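Long-range contacts in periplasmic His/Glu/Gln/Arg/opine family-binding protein (Silicibacter pomeroyi, PDB 3I6V), which probably captures amino acids such as lysine, which it holds here, in the periplasm for delivery to an ABC transporter: residues Y15-F20 against K214-D219; G29-L34 against Q86-P91; A93-A98 against A151-L156. One frame throughout, in Å; residues are numbered along the deposited sequence.

Interaction 1. Residues Y15-F20 against K214-D219; sequences YPPYNF and KWFGED. With LYS (lysine), chain B.
Phe216 and Tyr18 reach each other with the same first torsion: in both, CG is anti to the carbonyl carbon and beside the backbone N (chi1 -63° and -61°). This is where the last turn of helix 207-216 closes on a classic beta bulge that sets Tyr18 and Asn19 opposite Tyr15, within a solute-binding protein of family 3. The two aromatic side chains cross at about a right angle, with their ring planes 56° apart. The tip of Phe216 lies over one face of the Tyr18 ring, with CZ of Phe216 3.7 Å from CE2 of Tyr18. Pro17, which follows a cis peptide bond, fills in beside it and puts its CG 3.8 Å from Phe216 CE2. On the indole side, Pro17 O lies 3.9 Å from Trp215 CE3. Farther along, Trp215 CZ3 comes to the edge of the Phe20 ring, 4.4 Å from Phe20 CE1. No hydrogen bond spans the two segments; the polar ends turn to other partners, Trp215 NE1 to Glu33 and Tyr18 OH to Asp152. The helix ends straight after Phe216, where Gly217 takes a positive phi. The bulge also serves the ligand pocket, since Tyr18 backs the ring of Tyr15. Tyr18 CD1 lies 3.2 Å off one face of that ring, toward its rim, and on the opposite face NZ of the bound lysine sits over the ring centre, 3.3 Å from Tyr15 CD1.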
loop_
_atom_site.group_PDB
_atom_site.type_symbol
_atom_site.label_atom_id
_atom_site.label_comp_id
_atom_site.label_asym_id
_atom_site.label_seq_id
_atom_site.Cartn_x
_atom_site.Cartn_y
_atom_site.Cartn_z
ATOM N N TYR A 15 -0.868 6.016 4.880
ATOM C CA TYR A 15 -0.707 5.722 3.459
ATOM C C TYR A 15 -1.991 6.034 2.707
ATOM O O TYR A 15 -2.632 5.122 2.167
ATOM C CB TYR A 15 -0.296 4.233 3.306
ATOM C CG TYR A 15 0.157 3.814 1.925
ATOM C CD1 TYR A 15 0.972 4.661 1.132
ATOM C CD2 TYR A 15 -0.215 2.565 1.408
ATOM C CE1 TYR A 15 1.425 4.255 -0.151
ATOM C CE2 TYR A 15 0.231 2.150 0.121
ATOM C CZ TYR A 15 1.035 3.012 -0.646
ATOM O OH TYR A 15 1.466 2.622 -1.879
ATOM N N PRO A 16 -2.399 7.341 2.683
ATOM C CA PRO A 16 -3.673 7.663 2.029
ATOM C C PRO A 16 -3.590 7.477 0.497
ATOM O O PRO A 16 -2.533 7.688 -0.119
ATOM C CB PRO A 16 -3.910 9.157 2.415
ATOM C CG PRO A 16 -2.536 9.693 2.684
ATOM C CD PRO A 16 -1.754 8.531 3.285
ATOM N N PRO A 17 -4.684 7.072 -0.137
ATOM C CA PRO A 17 -5.990 6.832 0.383
ATOM C C PRO A 17 -6.220 5.366 0.830
ATOM O O PRO A 17 -7.344 5.035 1.220
ATOM C CB PRO A 17 -6.887 7.190 -0.818
ATOM C CG PRO A 17 -6.082 6.849 -1.996
ATOM C CD PRO A 17 -4.642 6.911 -1.601
ATOM N N TYR A 18 -5.189 4.510 0.766
ATOM C CA TYR A 18 -5.340 3.122 1.238
ATOM C C TYR A 18 -5.723 3.066 2.718
ATOM O O TYR A 18 -6.724 2.444 3.097
ATOM C CB TYR A 18 -4.010 2.353 1.071
ATOM C CG TYR A 18 -3.532 2.245 -0.346
ATOM C CD1 TYR A 18 -2.696 3.227 -0.894
ATOM C CD2 TYR A 18 -3.900 1.155 -1.144
ATOM C CE1 TYR A 18 -2.226 3.132 -2.235
ATOM C CE2 TYR A 18 -3.436 1.030 -2.495
ATOM C CZ TYR A 18 -2.595 2.014 -3.015
ATOM O OH TYR A 18 -2.132 1.908 -4.314
ATOM N N ASN A 19 -4.884 3.683 3.546
ATOM C CA ASN A 19 -5.099 3.738 4.983
ATOM C C ASN A 19 -4.509 5.034 5.606
ATOM O O ASN A 19 -3.508 5.584 5.118
ATOM C CB ASN A 19 -4.531 2.493 5.681
ATOM C CG ASN A 19 -3.026 2.358 5.515
ATOM O OD1 ASN A 19 -2.244 2.973 6.271
ATOM N ND2 ASN A 19 -2.601 1.539 4.545
ATOM N N PHE A 20 -5.147 5.523 6.667
ATOM C CA PHE A 20 -4.645 6.730 7.369
ATOM C C PHE A 20 -5.355 6.865 8.716
ATOM O O PHE A 20 -6.360 6.192 8.936
ATOM C CB PHE A 20 -4.729 8.008 6.484
ATOM C CG PHE A 20 -6.129 8.408 6.077
ATOM C CD1 PHE A 20 -6.708 7.894 4.927
ATOM C CD2 PHE A 20 -6.845 9.362 6.817
ATOM C CE1 PHE A 20 -8.005 8.264 4.546
ATOM C CE2 PHE A 20 -8.129 9.762 6.443
ATOM C CZ PHE A 20 -8.726 9.212 5.310
ATOM N N LYS A 214 -14.861 4.209 -5.844
ATOM C CA LYS A 214 -15.137 5.223 -4.804
ATOM C C LYS A 214 -13.821 5.872 -4.302
ATOM O O LYS A 214 -13.680 7.117 -4.286
ATOM C CB LYS A 214 -15.935 4.601 -3.646
ATOM C CG LYS A 214 -16.259 5.580 -2.524
ATOM C CD LYS A 214 -16.881 4.850 -1.323
ATOM C CE LYS A 214 -16.995 5.789 -0.107
ATOM N NZ LYS A 214 -17.535 5.046 1.067
ATOM N N TRP A 215 -12.845 5.036 -3.925
ATOM C CA TRP A 215 -11.606 5.550 -3.335
ATOM C C TRP A 215 -10.485 5.915 -4.323
ATOM O O TRP A 215 -9.702 6.804 -4.045
ATOM C CB TRP A 215 -11.088 4.587 -2.271
ATOM C CG TRP A 215 -11.933 4.554 -1.047
ATOM C CD1 TRP A 215 -12.992 3.723 -0.798
ATOM C CD2 TRP A 215 -11.799 5.387 0.105
ATOM N NE1 TRP A 215 -13.513 3.978 0.445
ATOM C CE2 TRP A 215 -12.808 5.004 1.017
ATOM C CE3 TRP A 215 -10.918 6.429 0.461
ATOM C CZ2 TRP A 215 -12.961 5.622 2.270
ATOM C CZ3 TRP A 215 -11.080 7.048 1.694
ATOM C CH2 TRP A 215 -12.093 6.643 2.583
ATOM N N PHE A 216 -10.411 5.227 -5.464
ATOM C CA PHE A 216 -9.296 5.398 -6.397
ATOM C C PHE A 216 -9.682 6.088 -7.712
ATOM O O PHE A 216 -8.806 6.419 -8.516
ATOM C CB PHE A 216 -8.567 4.051 -6.653
ATOM C CG PHE A 216 -7.922 3.483 -5.421
ATOM C CD1 PHE A 216 -8.567 2.496 -4.688
ATOM C CD2 PHE A 216 -6.692 3.968 -4.973
ATOM C CE1 PHE A 216 -8.000 1.962 -3.508
ATOM C CE2 PHE A 216 -6.108 3.466 -3.786
ATOM C CZ PHE A 216 -6.763 2.464 -3.047
ATOM N N GLY A 217 -10.981 6.320 -7.917
ATOM C CA GLY A 217 -11.444 7.080 -9.088
ATOM C C GLY A 217 -12.123 6.216 -10.132
ATOM O O GLY A 217 -11.888 5.002 -10.192
ATOM N N GLU A 218 -12.936 6.841 -10.984
ATOM C CA GLU A 218 -13.697 6.123 -12.022
ATOM C C GLU A 218 -12.830 5.318 -13.000
ATOM O O GLU A 218 -13.279 4.319 -13.567
ATOM C CB GLU A 218 -14.614 7.087 -12.805
ATOM C CG GLU A 218 -15.846 7.545 -12.015
ATOM C CD GLU A 218 -16.607 6.379 -11.385
ATOM O OE1 GLU A 218 -17.008 5.448 -12.130
ATOM O OE2 GLU A 218 -16.802 6.390 -10.145
ATOM N N ASP A 219 -11.591 5.756 -13.185
ATOM C CA ASP A 219 -10.686 5.096 -14.118
ATOM C C ASP A 219 -9.778 4.036 -13.495
ATOM O O ASP A 219 -8.964 3.434 -14.207
ATOM C CB ASP A 219 -9.854 6.133 -14.880
ATOM C CG ASP A 219 -10.652 6.812 -15.992
ATOM O OD1 ASP A 219 -11.497 6.126 -16.645
ATOM O OD2 ASP A 219 -10.439 8.034 -16.212
HETATM N N LYS B . 2.740 -1.904 -2.617
HETATM C CA LYS B . 4.167 -1.551 -2.317
HETATM C C LYS B . 4.844 -2.647 -1.525
HETATM O O LYS B . 4.154 -3.581 -1.093
HETATM C CB LYS B . 4.241 -0.212 -1.540
HETATM C CG LYS B . 3.660 -0.249 -0.126
HETATM C CD LYS B . 3.727 1.179 0.517
HETATM C CE LYS B . 3.221 1.208 2.006
HETATM N NZ LYS B . 3.212 2.665 2.537
HETATM O OXT LYS B . 6.085 -2.602 -1.287
#

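Interaction 2. Residues G29-L34 against Q86-P91; sequences GFEREL and QNYIPP
The ring of Tyr88 has Leu34 CD2 over one face and Glu31 OE2 at its edge, in plane, while CD2 of Tyr88 itself comes in plane to the edge of the Phe30 ring. All three partners stand on the first turns of helix 30-42, with Gly29 at its N-cap, and they grip the chain as it leaves strand 83-89 on its way to strand 93-98 of another sheet, consistent with a hinge crossing of a two-lobed periplasmic binding protein. Leu34 makes a CH-pi contact: its CD2 is 3.8 Å from the centroid of the Tyr88 ring and 30° off the ring normal. The methyl leans toward one side of the ring, so that Leu34 CD2 and Tyr88 CD2 are only 3.3 Å apart, a tight fit. Tyr88 holds CG between the backbone N and the carbonyl carbon (chi1 57°), which sets CG, the root of the ring, on the side of helix 30-42. Its hydroxyl gives a very short hydrogen bond, 2.5 Å from Tyr88 OH to Glu31 OE2, with the carboxylate turned 63° from the ring plane. Glu31 reaches it on a chain extended beyond CG. OE2 of Glu31 also accepts from the backbone N of Gly71, and OE1 from Asn19 ND2, so this buried carboxylate is fixed at both oxygens, and these three donors probably offset its charge. Since Gly71 O binds the lysine ligand, Glu31 is a second-shell residue of the pocket. Next to Tyr88, Phe30 and Ile89 meet tip to tip, with Phe30 CE2 3.7 Å from Ile89 CD1 and 3.8 Å from Ile89 CG1.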
loop_
_atom_site.group_PDB
_atom_site.type_symbol
_atom_site.label_atom_id
_atom_site.label_comp_id
_atom_site.label_asym_id
_atom_site.label_seq_id
_atom_site.Cartn_x
_atom_site.Cartn_y
_atom_site.Cartn_z
ATOM N N GLY A 29 -9.887 5.250 5.484
ATOM C CA GLY A 29 -9.347 4.944 4.166
ATOM C C GLY A 29 -10.043 3.771 3.500
ATOM O O GLY A 29 -10.953 3.168 4.048
ATOM N N PHE A 30 -9.611 3.469 2.286
ATOM C CA PHE A 30 -10.129 2.333 1.521
ATOM C C PHE A 30 -10.152 1.043 2.340
ATOM O O PHE A 30 -11.155 0.320 2.383
ATOM C CB PHE A 30 -9.284 2.138 0.248
ATOM C CG PHE A 30 -9.634 0.893 -0.512
ATOM C CD1 PHE A 30 -10.814 0.830 -1.258
ATOM C CD2 PHE A 30 -8.789 -0.216 -0.475
ATOM C CE1 PHE A 30 -11.147 -0.322 -1.973
ATOM C CE2 PHE A 30 -9.106 -1.390 -1.182
ATOM C CZ PHE A 30 -10.278 -1.451 -1.925
ATOM N N GLU A 31 -9.036 0.786 2.994
ATOM C CA GLU A 31 -8.829 -0.431 3.736
ATOM C C GLU A 31 -9.606 -0.520 5.025
ATOM O O GLU A 31 -9.886 -1.624 5.489
ATOM C CB GLU A 31 -7.320 -0.661 3.963
ATOM C CG GLU A 31 -6.676 -0.997 2.607
ATOM C CD GLU A 31 -5.161 -1.051 2.630
ATOM O OE1 GLU A 31 -4.532 -0.290 3.407
ATOM O OE2 GLU A 31 -4.603 -1.865 1.846
ATOM N N ARG A 32 -9.964 0.624 5.615
ATOM C CA ARG A 32 -10.869 0.610 6.768
ATOM C C ARG A 32 -12.212 0.088 6.297
ATOM O O ARG A 32 -12.787 -0.798 6.916
ATOM C CB ARG A 32 -11.102 2.029 7.358
ATOM C CG ARG A 32 -12.215 2.062 8.436
ATOM C CD ARG A 32 -11.724 1.226 9.617
ATOM N NE ARG A 32 -12.689 0.963 10.694
ATOM C CZ ARG A 32 -12.680 1.585 11.875
ATOM N NH1 ARG A 32 -11.801 2.566 12.110
ATOM N NH2 ARG A 32 -13.560 1.240 12.820
ATOM N N GLU A 33 -12.732 0.684 5.233
ATOM C CA GLU A 33 -14.032 0.272 4.722
ATOM C C GLU A 33 -13.999 -1.184 4.243
ATOM O O GLU A 33 -14.929 -1.977 4.495
ATOM C CB GLU A 33 -14.453 1.169 3.570
ATOM C CG GLU A 33 -15.917 0.993 3.230
ATOM C CD GLU A 33 -16.365 1.787 2.021
ATOM O OE1 GLU A 33 -15.750 2.825 1.689
ATOM O OE2 GLU A 33 -17.355 1.363 1.403
ATOM N N LEU A 34 -12.932 -1.532 3.534
ATOM C CA LEU A 34 -12.821 -2.899 3.025
ATOM C C LEU A 34 -12.718 -3.892 4.170
ATOM O O LEU A 34 -13.486 -4.846 4.240
ATOM C CB LEU A 34 -11.620 -3.033 2.077
ATOM C CG LEU A 34 -11.351 -4.473 1.600
ATOM C CD1 LEU A 34 -12.503 -4.970 0.685
ATOM C CD2 LEU A 34 -10.039 -4.494 0.878
ATOM N N GLN A 86 -5.664 -13.764 -1.807
ATOM C CA GLN A 86 -5.692 -13.246 -3.156
ATOM C C GLN A 86 -5.624 -11.708 -3.112
ATOM O O GLN A 86 -5.900 -11.102 -2.068
ATOM C CB GLN A 86 -7.021 -13.656 -3.824
ATOM C CG GLN A 86 -8.244 -13.017 -3.123
ATOM C CD GLN A 86 -9.539 -13.580 -3.668
ATOM O OE1 GLN A 86 -9.897 -13.357 -4.830
ATOM N NE2 GLN A 86 -10.218 -14.335 -2.848
ATOM N N ASN A 87 -5.295 -11.076 -4.237
ATOM C CA ASN A 87 -5.275 -9.622 -4.239
ATOM C C ASN A 87 -6.708 -9.011 -4.045
ATOM O O ASN A 87 -7.728 -9.667 -4.321
ATOM C CB ASN A 87 -4.487 -9.019 -5.422
ATOM C CG ASN A 87 -5.049 -9.379 -6.828
ATOM O OD1 ASN A 87 -6.266 -9.503 -7.063
ATOM N ND2 ASN A 87 -4.137 -9.483 -7.779
ATOM N N TYR A 88 -6.761 -7.803 -3.484
ATOM C CA TYR A 88 -8.033 -7.110 -3.372
ATOM C C TYR A 88 -8.016 -5.776 -4.122
ATOM O O TYR A 88 -9.053 -5.115 -4.247
ATOM C CB TYR A 88 -8.494 -6.998 -1.935
ATOM C CG TYR A 88 -7.516 -6.301 -1.021
ATOM C CD1 TYR A 88 -6.721 -7.032 -0.125
ATOM C CD2 TYR A 88 -7.383 -4.908 -1.052
ATOM C CE1 TYR A 88 -5.801 -6.382 0.736
ATOM C CE2 TYR A 88 -6.474 -4.248 -0.209
ATOM C CZ TYR A 88 -5.711 -4.979 0.684
ATOM O OH TYR A 88 -4.808 -4.325 1.487
ATOM N N ILE A 89 -6.848 -5.407 -4.633
ATOM C CA ILE A 89 -6.740 -4.431 -5.703
ATOM C C ILE A 89 -5.860 -5.086 -6.777
ATOM O O ILE A 89 -4.877 -5.746 -6.434
ATOM C CB ILE A 89 -6.096 -3.102 -5.231
ATOM C CG1 ILE A 89 -6.748 -2.597 -3.925
ATOM C CG2 ILE A 89 -6.141 -1.998 -6.371
ATOM C CD1 ILE A 89 -6.071 -1.324 -3.364
ATOM N N PRO A 90 -6.231 -4.933 -8.076
ATOM C CA PRO A 90 -5.397 -5.438 -9.155
ATOM C C PRO A 90 -4.019 -4.775 -9.143
ATOM O O PRO A 90 -3.877 -3.666 -8.580
ATOM C CB PRO A 90 -6.190 -5.075 -10.452
ATOM C CG PRO A 90 -7.655 -5.020 -9.957
ATOM C CD PRO A 90 -7.514 -4.381 -8.570
ATOM N N PRO A 91 -3.010 -5.443 -9.748
ATOM C CA PRO A 91 -1.674 -4.854 -9.785
ATOM C C PRO A 91 -1.771 -3.456 -10.379
ATOM O O PRO A 91 -2.446 -3.272 -11.402
ATOM C CB PRO A 91 -0.891 -5.792 -10.725
ATOM C CG PRO A 91 -1.652 -7.108 -10.701
ATOM C CD PRO A 91 -3.090 -6.731 -10.480
#

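Interaction 3. Residues A93-A98 against A151-L156; sequences ASSYVA and ADRDYL
OD2 of Asp152, the residue paired with Ser94 across the contact, is gripped twice: Tyr155 N donates to Asp152 OD2 at 3.1 Å, capping helix 153-162, and Tyr18 OH bonds to the same oxygen. The Asp152 side chain comes within about 5 Å of the bound lysine, nearest atoms. An alanine here would probably leave Tyr155 N and Tyr18 OH without this acceptor and weaken the start of the helix. Asp152 ends strand 148-152, which runs antiparallel to strand 93-98 in the mixed sheet and passes straight into that helix. Its pair with Ser94 is non-hydrogen-bonded; the neighbouring pair, Ser95 with Ala151, is hydrogen-bonded, with Ser95 N 2.9 Å from Ala151 O and Ala151 N 3.1 Å from Ser95 O. Ser94 CA adds a CA-H...O contact to Ala151 O. One further backbone bond, Arg153 N to Ala93 O, 2.9 Å, ties the first helical residue to the strand. Arg153 runs extended past Ser95, its CB 3.5 Å from Ser95 OG, and both side chains find their polar partner in Asp173. On the apolar side, Leu156 and Val97 lie side by side, pointing opposite ways, with Leu156 CD1 3.8 Å from Val97 CG2. Backbone bonds thus fix the register of the two strands and hold the first helical residue to Ala93, while the carboxylate of Asp152 joins the helix start to Tyr18.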
loop_
_atom_site.group_PDB
_atom_site.type_symbol
_atom_site.label_atom_id
_atom_site.label_comp_id
_atom_site.label_asym_id
_atom_site.label_seq_id
_atom_site.Cartn_x
_atom_site.Cartn_y
_atom_site.Cartn_z
ATOM N N ALA A 93 0.558 0.416 -11.255
ATOM C CA ALA A 93 1.908 0.807 -11.583
ATOM C C ALA A 93 2.641 1.492 -10.433
ATOM O O ALA A 93 2.024 1.946 -9.451
ATOM C CB ALA A 93 1.908 1.697 -12.832
ATOM N N SER A 94 3.955 1.554 -10.573
ATOM C CA SER A 94 4.796 2.450 -9.793
ATOM C C SER A 94 5.291 3.548 -10.735
ATOM O O SER A 94 5.403 3.320 -11.964
ATOM C CB SER A 94 5.960 1.685 -9.206
ATOM O OG SER A 94 5.505 0.758 -8.235
ATOM N N SER A 95 5.587 4.725 -10.186
ATOM C CA SER A 95 5.921 5.906 -10.997
ATOM C C SER A 95 6.928 6.777 -10.296
ATOM O O SER A 95 7.096 6.692 -9.071
ATOM C CB SER A 95 4.684 6.770 -11.258
ATOM O OG SER A 95 3.624 6.018 -11.787
ATOM N N TYR A 96 7.601 7.618 -11.084
ATOM C CA TYR A 96 8.520 8.608 -10.553
ATOM C C TYR A 96 7.802 9.948 -10.449
ATOM O O TYR A 96 7.024 10.322 -11.328
ATOM C CB TYR A 96 9.757 8.790 -11.424
ATOM C CG TYR A 96 10.663 7.591 -11.530
ATOM C CD1 TYR A 96 10.442 6.616 -12.512
ATOM C CD2 TYR A 96 11.745 7.437 -10.667
ATOM C CE1 TYR A 96 11.285 5.492 -12.624
ATOM C CE2 TYR A 96 12.587 6.346 -10.773
ATOM C CZ TYR A 96 12.352 5.384 -11.748
ATOM O OH TYR A 96 13.198 4.322 -11.821
ATOM N N VAL A 97 8.101 10.665 -9.382
ATOM C CA VAL A 97 7.587 12.034 -9.207
ATOM C C VAL A 97 8.723 12.966 -8.847
ATOM O O VAL A 97 9.599 12.614 -8.068
ATOM C CB VAL A 97 6.427 12.132 -8.177
ATOM C CG1 VAL A 97 6.241 13.599 -7.691
ATOM C CG2 VAL A 97 5.153 11.676 -8.813
ATOM N N ALA A 98 8.703 14.166 -9.443
ATOM C CA ALA A 98 9.786 15.113 -9.269
ATOM C C ALA A 98 9.268 16.574 -9.245
ATOM O O ALA A 98 8.078 16.826 -9.462
ATOM C CB ALA A 98 10.821 14.921 -10.416
ATOM N N ALA A 151 7.366 5.477 -6.232
ATOM C CA ALA A 151 6.335 4.998 -5.325
ATOM C C ALA A 151 5.149 4.513 -6.097
ATOM O O ALA A 151 5.093 4.627 -7.318
ATOM C CB ALA A 151 5.885 6.167 -4.353
ATOM N N ASP A 152 4.168 4.005 -5.372
ATOM C CA ASP A 152 2.950 3.509 -5.971
ATOM C C ASP A 152 2.212 4.655 -6.645
ATOM O O ASP A 152 2.072 5.761 -6.043
ATOM C CB ASP A 152 2.096 2.928 -4.873
ATOM C CG ASP A 152 0.823 2.379 -5.368
ATOM O OD1 ASP A 152 0.825 1.229 -5.870
ATOM O OD2 ASP A 152 -0.201 3.091 -5.198
ATOM N N ARG A 153 1.754 4.408 -7.877
ATOM C CA ARG A 153 1.119 5.430 -8.679
ATOM C C ARG A 153 -0.169 5.921 -8.007
ATOM O O ARG A 153 -0.462 7.126 -8.034
ATOM C CB ARG A 153 0.802 4.947 -10.103
ATOM C CG ARG A 153 0.240 6.089 -10.998
ATOM C CD ARG A 153 0.020 5.691 -12.481
ATOM N NE ARG A 153 -0.634 6.817 -13.127
ATOM C CZ ARG A 153 0.004 7.864 -13.642
ATOM N NH1 ARG A 153 1.336 7.926 -13.660
ATOM N NH2 ARG A 153 -0.702 8.844 -14.178
ATOM N N ASP A 154 -0.944 5.016 -7.421
ATOM C CA ASP A 154 -2.173 5.460 -6.801
ATOM C C ASP A 154 -1.977 6.301 -5.541
ATOM O O ASP A 154 -2.854 7.114 -5.197
ATOM C CB ASP A 154 -3.145 4.311 -6.595
ATOM C CG ASP A 154 -3.699 3.797 -7.924
ATOM O OD1 ASP A 154 -3.334 4.356 -8.984
ATOM O OD2 ASP A 154 -4.473 2.840 -7.908
ATOM N N TYR A 155 -0.832 6.119 -4.878
ATOM C CA TYR A 155 -0.468 6.965 -3.762
ATOM C C TYR A 155 -0.092 8.360 -4.321
ATOM O O TYR A 155 -0.502 9.418 -3.772
ATOM C CB TYR A 155 0.704 6.350 -2.983
ATOM C CG TYR A 155 1.307 7.284 -1.943
ATOM C CD1 TYR A 155 0.591 7.660 -0.794
ATOM C CD2 TYR A 155 2.592 7.790 -2.114
ATOM C CE1 TYR A 155 1.167 8.525 0.170
ATOM C CE2 TYR A 155 3.166 8.631 -1.186
ATOM C CZ TYR A 155 2.455 9.016 -0.063
ATOM O OH TYR A 155 3.074 9.889 0.799
ATOM N N LEU A 156 0.674 8.361 -5.405
ATOM C CA LEU A 156 1.183 9.621 -5.999
ATOM C C LEU A 156 0.139 10.476 -6.747
ATOM O O LEU A 156 0.252 11.697 -6.722
ATOM C CB LEU A 156 2.398 9.385 -6.899
ATOM C CG LEU A 156 3.651 8.846 -6.207
ATOM C CD1 LEU A 156 4.642 8.269 -7.263
ATOM C CD2 LEU A 156 4.348 9.872 -5.282
#

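From the N terminus, the chain passes through 15-20 and then 29-34, joined to each other by the backbone bond between Tyr18 and Glu31. Residues 86-91 return to 29-34 and close interaction 2. Strand 93-98 follows almost at once and opens interaction 3, which 151-156 closes; these two are therefore in series, their centres about 17 Å apart. Interaction 1 closes last, when 214-219 comes back to 15-20, and both others nest within its loop. Interaction 1 brings the C-terminal helix 207-216 to the early sheet, interaction 2 ties helix 30-42 to the crossing chain, and interaction 3 pairs strands 93-98 and 148-152 of the mixed sheet and ties in the start of helix 153-162. Residues 15-20 touch both other contacts.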